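Local coordinates for protein calcium dodecin (Mycobacterium tuberculosis, PDB 3ONR) that binds calcium ions as a hollow, spherical homododecamer and may also sequester additional small ligands, at residues Lys6-Ile11 and Leu60-Lys65; Ala39-Gln44 and Tyr56-Glu61. The protein carries 2 engineered substitutions. One frame throughout, in Å; residues are numbered along the deposited sequence.

Contact 1. Residues Lys6-Ile11 and Leu60-Lys65; sequences KVIDII and LEVSFK
K6, I8 and I10 pair with F64, V62 and L60 in the antiparallel sheet of the dodecin fold, where strand 4-14 runs beside strand 54-65, the middle strand of the chain's three. Each of these pairs closes two backbone hydrogen bonds; for I8 and V62 they are I8 N to V62 O, 2.9 Å, and V62 N to I8 O. On their face, the F64 ring receives I8 CG1 at its edge, in plane, 3.9 Å from CE2. I8 CG1 sits between its own backbone N and carbonyl carbon (chi1 58°) and also touches V62 CG2. K6 lies side by side with F64, its CB 3.8 Å from CE1, while K6 O stands over one ring face, offset toward the rim. I10 CG1 packs on L60 CB, and both residues reach A25 of helix 18-32. The other face, of V7, D9, E61 and S63, is more polar. The extended E61 chain lays OE1 3.3 Å from V7 CG1, and D9 OD1 stands 3.3 Å from E61 CB. A water stands 2.8 Å from D9 OD2 and 3.0 Å from E61 OE2, placed to donate to both, though nearby acceptors compete for its protons. Repulsion between the carboxylates, 4.3 Å apart at D9 OD1 and E61 OE2, is probably eased by the salt bridge of E61 OE1 with K59 NZ of a neighbouring subunit; the water may add to this.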
loop_
_atom_site.group_PDB
_atom_site.type_symbol
_atom_site.label_atom_id
_atom_site.label_comp_id
_atom_site.label_asym_id
_atom_site.label_seq_id
_atom_site.Cartn_x
_atom_site.Cartn_y
_atom_site.Cartn_z
ATOM N N LYS A 6 4.270 11.542 -21.002
ATOM C CA LYS A 6 4.418 12.159 -19.691
ATOM C C LYS A 6 3.190 11.884 -18.893
ATOM O O LYS A 6 2.084 11.786 -19.451
ATOM C CB LYS A 6 4.620 13.678 -19.858
ATOM C CG LYS A 6 4.837 14.363 -18.479
ATOM C CD LYS A 6 5.416 15.759 -18.696
ATOM C CE LYS A 6 5.282 16.584 -17.443
ATOM N NZ LYS A 6 6.195 16.210 -16.367
ATOM N N VAL A 7 3.353 11.653 -17.606
ATOM C CA VAL A 7 2.174 11.313 -16.760
ATOM C C VAL A 7 2.061 12.426 -15.731
ATOM O O VAL A 7 3.057 12.689 -14.980
ATOM C CB VAL A 7 2.472 9.972 -15.948
ATOM C CG1 VAL A 7 1.232 9.570 -15.031
ATOM C CG2 VAL A 7 2.802 8.920 -16.901
ATOM N N ILE A 8 0.864 13.002 -15.586
ATOM C CA ILE A 8 0.781 13.921 -14.460
ATOM C C ILE A 8 -0.492 13.692 -13.652
ATOM O O ILE A 8 -1.408 12.992 -14.111
ATOM C CB ILE A 8 0.728 15.345 -14.998
ATOM C CG1 ILE A 8 -0.475 15.454 -15.912
ATOM C CG2 ILE A 8 1.977 15.683 -15.735
ATOM C CD1 ILE A 8 -0.889 16.876 -16.100
ATOM N N ASP A 9 -0.508 14.302 -12.479
ATOM C CA ASP A 9 -1.621 14.234 -11.557
ATOM C C ASP A 9 -2.287 15.656 -11.530
ATOM O O ASP A 9 -1.573 16.662 -11.523
ATOM C CB ASP A 9 -1.077 13.922 -10.206
ATOM C CG ASP A 9 -0.935 12.368 -9.957
ATOM O OD1 ASP A 9 -1.204 11.557 -10.877
ATOM O OD2 ASP A 9 -0.563 12.012 -8.817
ATOM N N ILE A 10 -3.628 15.714 -11.728
ATOM C CA ILE A 10 -4.337 16.990 -11.671
ATOM C C ILE A 10 -5.500 16.833 -10.691
ATOM O O ILE A 10 -5.983 15.696 -10.483
ATOM C CB ILE A 10 -4.935 17.367 -13.052
ATOM C CG1 ILE A 10 -5.717 16.173 -13.623
ATOM C CG2 ILE A 10 -3.813 17.706 -14.015
ATOM C CD1 ILE A 10 -6.447 16.545 -14.864
ATOM N N ILE A 11 -5.960 17.965 -10.155
ATOM C CA ILE A 11 -7.103 17.937 -9.190
ATOM C C ILE A 11 -8.192 18.787 -9.759
ATOM O O ILE A 11 -7.938 19.970 -10.076
ATOM C CB ILE A 11 -6.635 18.441 -7.778
ATOM C CG1 ILE A 11 -5.681 17.380 -7.171
ATOM C CG2 ILE A 11 -7.909 18.716 -6.897
ATOM C CD1 ILE A 11 -5.026 17.909 -5.835
ATOM N N LEU A 60 -6.694 13.078 -10.217
ATOM C CA LEU A 60 -6.716 12.193 -11.369
ATOM C C LEU A 60 -5.296 12.045 -11.964
ATOM O O LEU A 60 -4.546 12.983 -11.972
ATOM C CB LEU A 60 -7.547 12.769 -12.483
ATOM C CG LEU A 60 -9.049 13.085 -12.142
ATOM C CD1 LEU A 60 -9.709 13.721 -13.307
ATOM C CD2 LEU A 60 -9.769 11.760 -11.786
ATOM N N GLU A 61 -5.007 10.874 -12.483
ATOM C CA GLU A 61 -3.691 10.692 -13.189
ATOM C C GLU A 61 -4.029 10.530 -14.687
ATOM O O GLU A 61 -4.879 9.699 -15.043
ATOM C CB GLU A 61 -3.019 9.427 -12.643
ATOM C CG GLU A 61 -1.659 9.125 -13.252
ATOM C CD GLU A 61 -1.061 7.765 -12.842
ATOM O OE1 GLU A 61 -0.517 7.072 -13.709
ATOM O OE2 GLU A 61 -1.074 7.376 -11.664
ATOM N N VAL A 62 -3.369 11.296 -15.554
ATOM C CA VAL A 62 -3.546 11.168 -17.004
ATOM C C VAL A 62 -2.140 11.147 -17.638
ATOM O O VAL A 62 -1.181 11.637 -17.037
ATOM C CB VAL A 62 -4.363 12.401 -17.620
ATOM C CG1 VAL A 62 -5.792 12.371 -17.031
ATOM C CG2 VAL A 62 -3.669 13.727 -17.254
ATOM N N SER A 63 -2.054 10.617 -18.856
ATOM C CA SER A 63 -0.775 10.680 -19.584
ATOM C C SER A 63 -0.986 11.154 -21.003
ATOM O O SER A 63 -2.104 11.076 -21.530
ATOM C CB SER A 63 -0.105 9.329 -19.558
ATOM O OG SER A 63 -0.985 8.331 -20.076
ATOM N N PHE A 64 0.077 11.616 -21.652
ATOM C CA PHE A 64 -0.017 12.125 -23.038
ATOM C C PHE A 64 1.339 12.066 -23.659
ATOM O O PHE A 64 2.374 12.047 -22.966
ATOM C CB PHE A 64 -0.507 13.629 -23.054
ATOM C CG PHE A 64 0.183 14.518 -22.016
ATOM C CD1 PHE A 64 1.356 15.188 -22.314
ATOM C CD2 PHE A 64 -0.279 14.566 -20.736
ATOM C CE1 PHE A 64 2.022 15.938 -21.347
ATOM C CE2 PHE A 64 0.365 15.340 -19.764
ATOM C CZ PHE A 64 1.511 16.007 -20.057
ATOM N N LYS A 65 1.331 11.943 -24.957
ATOM C CA LYS A 65 2.617 11.931 -25.737
ATOM C C LYS A 65 3.463 13.189 -25.475
ATOM O O LYS A 65 2.918 14.298 -25.401
ATOM C CB LYS A 65 2.279 11.803 -27.220
ATOM C CG LYS A 65 3.405 11.318 -28.102
ATOM C CD LYS A 65 2.813 10.548 -29.296
ATOM C CE LYS A 65 3.891 10.137 -30.229
ATOM N NZ LYS A 65 3.239 9.428 -31.369
HETATM O O HOH W 1 -0.513 9.272 -9.388
#

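Contact 2. Residues Ala39-Gln44 and Tyr56-Glu61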
loop_
_atom_site.group_PDB
_atom_site.type_symbol
_atom_site.label_atom_id
_atom_site.label_comp_id
_atom_site.label_asym_id
_atom_site.label_seq_id
_atom_site.Cartn_x
_atom_site.Cartn_y
_atom_site.Cartn_z
ATOM N N ALA A 39 -8.574 8.447 -17.521
ATOM C CA ALA A 39 -8.079 9.198 -16.361
ATOM C C ALA A 39 -8.316 8.370 -15.126
ATOM O O ALA A 39 -9.483 7.966 -14.913
ATOM C CB ALA A 39 -8.808 10.503 -16.168
ATOM N N ARG A 40 -7.290 8.077 -14.341
ATOM C CA ARG A 40 -7.490 7.156 -13.145
ATOM C C ARG A 40 -7.712 7.952 -11.888
ATOM O O ARG A 40 -7.021 8.956 -11.634
ATOM C CB ARG A 40 -6.243 6.254 -12.959
ATOM C CG ARG A 40 -6.374 5.185 -11.901
ATOM C CD ARG A 40 -5.096 4.309 -11.924
ATOM N NE ARG A 40 -4.746 4.118 -13.336
ATOM C CZ ARG A 40 -3.788 3.329 -13.816
ATOM N NH1 ARG A 40 -3.615 3.263 -15.138
ATOM N NH2 ARG A 40 -3.016 2.593 -13.010
ATOM N N VAL A 41 -8.671 7.543 -11.055
ATOM C CA VAL A 41 -8.874 8.276 -9.804
ATOM C C VAL A 41 -7.839 7.827 -8.730
ATOM O O VAL A 41 -7.736 6.643 -8.440
ATOM C CB VAL A 41 -10.312 8.006 -9.278
ATOM C CG1 VAL A 41 -10.523 8.698 -7.923
ATOM C CG2 VAL A 41 -11.255 8.650 -10.319
ATOM N N ILE A 42 -7.075 8.792 -8.186
ATOM C CA ILE A 42 -6.025 8.499 -7.191
ATOM C C ILE A 42 -6.547 8.809 -5.781
ATOM O O ILE A 42 -6.309 8.030 -4.838
ATOM C CB ILE A 42 -4.754 9.402 -7.444
ATOM C CG1 ILE A 42 -4.327 9.255 -8.939
ATOM C CG2 ILE A 42 -3.517 8.967 -6.578
ATOM C CD1 ILE A 42 -4.088 7.767 -9.363
ATOM N N GLU A 43 -7.241 9.948 -5.640
ATOM C CA GLU A 43 -7.738 10.335 -4.272
ATOM C C GLU A 43 -8.959 11.209 -4.401
ATOM O O GLU A 43 -9.143 11.857 -5.410
ATOM C CB GLU A 43 -6.583 11.086 -3.522
ATOM C CG GLU A 43 -6.957 11.390 -2.072
ATOM C CD GLU A 43 -5.751 11.927 -1.267
ATOM O OE1 GLU A 43 -5.589 13.177 -1.156
ATOM O OE2 GLU A 43 -4.974 11.089 -0.724
ATOM N N GLN A 44 -9.819 11.223 -3.370
ATOM C CA GLN A 44 -10.956 12.140 -3.305
ATOM C C GLN A 44 -10.974 12.731 -1.891
ATOM O O GLN A 44 -10.560 12.121 -0.870
ATOM C CB GLN A 44 -12.284 11.369 -3.516
ATOM C CG GLN A 44 -12.432 10.868 -4.941
ATOM C CD GLN A 44 -13.527 9.862 -5.068
ATOM O OE1 GLN A 44 -14.599 10.155 -5.612
ATOM N NE2 GLN A 44 -13.298 8.703 -4.482
ATOM N N TYR A 56 -16.154 19.423 -3.433
ATOM C CA TYR A 56 -15.629 18.051 -3.691
ATOM C C TYR A 56 -14.367 18.139 -4.545
ATOM O O TYR A 56 -14.323 18.890 -5.544
ATOM C CB TYR A 56 -16.681 17.234 -4.442
ATOM C CG TYR A 56 -17.927 17.139 -3.620
ATOM C CD1 TYR A 56 -18.969 18.082 -3.770
ATOM C CD2 TYR A 56 -18.045 16.125 -2.653
ATOM C CE1 TYR A 56 -20.144 18.033 -2.964
ATOM C CE2 TYR A 56 -19.247 16.063 -1.851
ATOM C CZ TYR A 56 -20.244 17.026 -2.031
ATOM O OH TYR A 56 -21.364 16.997 -1.191
ATOM N N ARG A 57 -13.321 17.431 -4.149
ATOM C CA ARG A 57 -12.056 17.572 -4.883
ATOM C C ARG A 57 -11.554 16.167 -5.276
ATOM O O ARG A 57 -11.725 15.194 -4.525
ATOM C CB ARG A 57 -10.979 18.239 -4.019
ATOM C CG ARG A 57 -11.432 19.621 -3.417
ATOM C CD ARG A 57 -10.251 20.423 -2.838
ATOM N NE ARG A 57 -9.635 19.737 -1.701
ATOM C CZ ARG A 57 -8.774 20.287 -0.849
ATOM N NH1 ARG A 57 -8.437 21.586 -0.983
ATOM N NH2 ARG A 57 -8.248 19.524 0.131
ATOM N N ILE A 58 -10.998 16.022 -6.487
ATOM C CA ILE A 58 -10.615 14.669 -6.940
ATOM C C ILE A 58 -9.292 14.744 -7.728
ATOM O O ILE A 58 -9.162 15.627 -8.555
ATOM C CB ILE A 58 -11.734 13.986 -7.741
ATOM C CG1 ILE A 58 -11.363 12.549 -8.131
ATOM C CG2 ILE A 58 -12.041 14.789 -9.057
ATOM C CD1 ILE A 58 -12.644 11.756 -8.564
ATOM N N LYS A 59 -8.335 13.885 -7.348
ATOM C CA LYS A 59 -6.986 13.866 -7.960
ATOM C C LYS A 59 -7.072 12.738 -8.982
ATOM O O LYS A 59 -7.444 11.563 -8.628
ATOM C CB LYS A 59 -5.900 13.561 -6.888
ATOM C CG LYS A 59 -4.505 13.512 -7.518
ATOM C CD LYS A 59 -3.441 13.781 -6.479
ATOM C CE LYS A 59 -3.280 12.666 -5.525
ATOM N NZ LYS A 59 -2.048 12.951 -4.643
ATOM N N LEU A 60 -6.694 13.078 -10.217
ATOM C CA LEU A 60 -6.716 12.193 -11.369
ATOM C C LEU A 60 -5.296 12.045 -11.964
ATOM O O LEU A 60 -4.546 12.983 -11.972
ATOM C CB LEU A 60 -7.547 12.769 -12.483
ATOM C CG LEU A 60 -9.049 13.085 -12.142
ATOM C CD1 LEU A 60 -9.709 13.721 -13.307
ATOM C CD2 LEU A 60 -9.769 11.760 -11.786
ATOM N N GLU A 61 -5.007 10.874 -12.483
ATOM C CA GLU A 61 -3.691 10.692 -13.189
ATOM C C GLU A 61 -4.029 10.530 -14.687
ATOM O O GLU A 61 -4.879 9.699 -15.043
ATOM C CB GLU A 61 -3.019 9.427 -12.643
ATOM C CG GLU A 61 -1.659 9.125 -13.252
ATOM C CD GLU A 61 -1.061 7.765 -12.842
ATOM O OE1 GLU A 61 -0.517 7.072 -13.709
ATOM O OE2 GLU A 61 -1.074 7.376 -11.664
#
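A classic beta bulge, I42 and E43 set against K59, shifts the pairing by one residue in the antiparallel hairpin of strands 38-48 and 54-65. Before it, R40 and E61 exchange two backbone hydrogen bonds; at it, K59 O accepts a nearly straight bond from I42 N (2.8 Å, 169°) and a weak one from E43 N (3.4 Å). K59 N returns a bond to E43 O. I42 takes the helix-like psi (-43°) of the first residue of a classic bulge and points toward strand 54-65. Its CB rests 3.6 Å from K59 O. From there the branches part: CG2 meets K59 CE at 3.9 Å, whereas CG1, anti to the carbonyl carbon, leans on E61 CB. At the tip, CD1 touches both E61 CB and E61 OE2, so the side chain lies against both K59 and E61. The lysine chain bends at chi3 (71°), which puts CE beside the isoleucine. On the opposite face V41, I58 and L60 form an apolar patch, joined by the CG methylene of Q44. V41 crosses I58 at about a right angle, CG1 3.8 Å from I58 CD1, and its CG2 meets L60 CD2 at 3.7 Å. I58 CD1 also touches Q44 CG, 3.7 Å away, and W18 of a neighbouring subunit packs against V41 and I58. Two charged ends find partners in other subunits: R40 NH2 bridges to E43 OE1 of one neighbour, and K59 pairs with E61 of another. K59 O takes both backbone donors of the bulge, one of them weakly, so the hydrogen bonding carries on through the shift, with apolar packing on one face and side chains whose charges are met by other subunits on the other.

How the contacts relate
Contacts 1 and 2 lie on the two edges of strand 54-65, their centres about 11 Å apart, and share L60 and E61, which thus have strand 4-14 on one flank and strand 38-48 on the other. They also touch directly, V62 CG1 resting 3.7 Å from A39 CB and I11 CG1 3.8 Å from K59 CA. Contact 2 stands nearer the metal: a bound calcium ion is about 7 Å from the side chain of Q44 but about 12 Å from that of L60. The side chain of E19, a calcium ligand shared between neighbouring subunits, is about 7 Å from that of Q44 and about 10 Å from that of L60. Both contacts reach the same neighbouring subunit, where E61 meets K59.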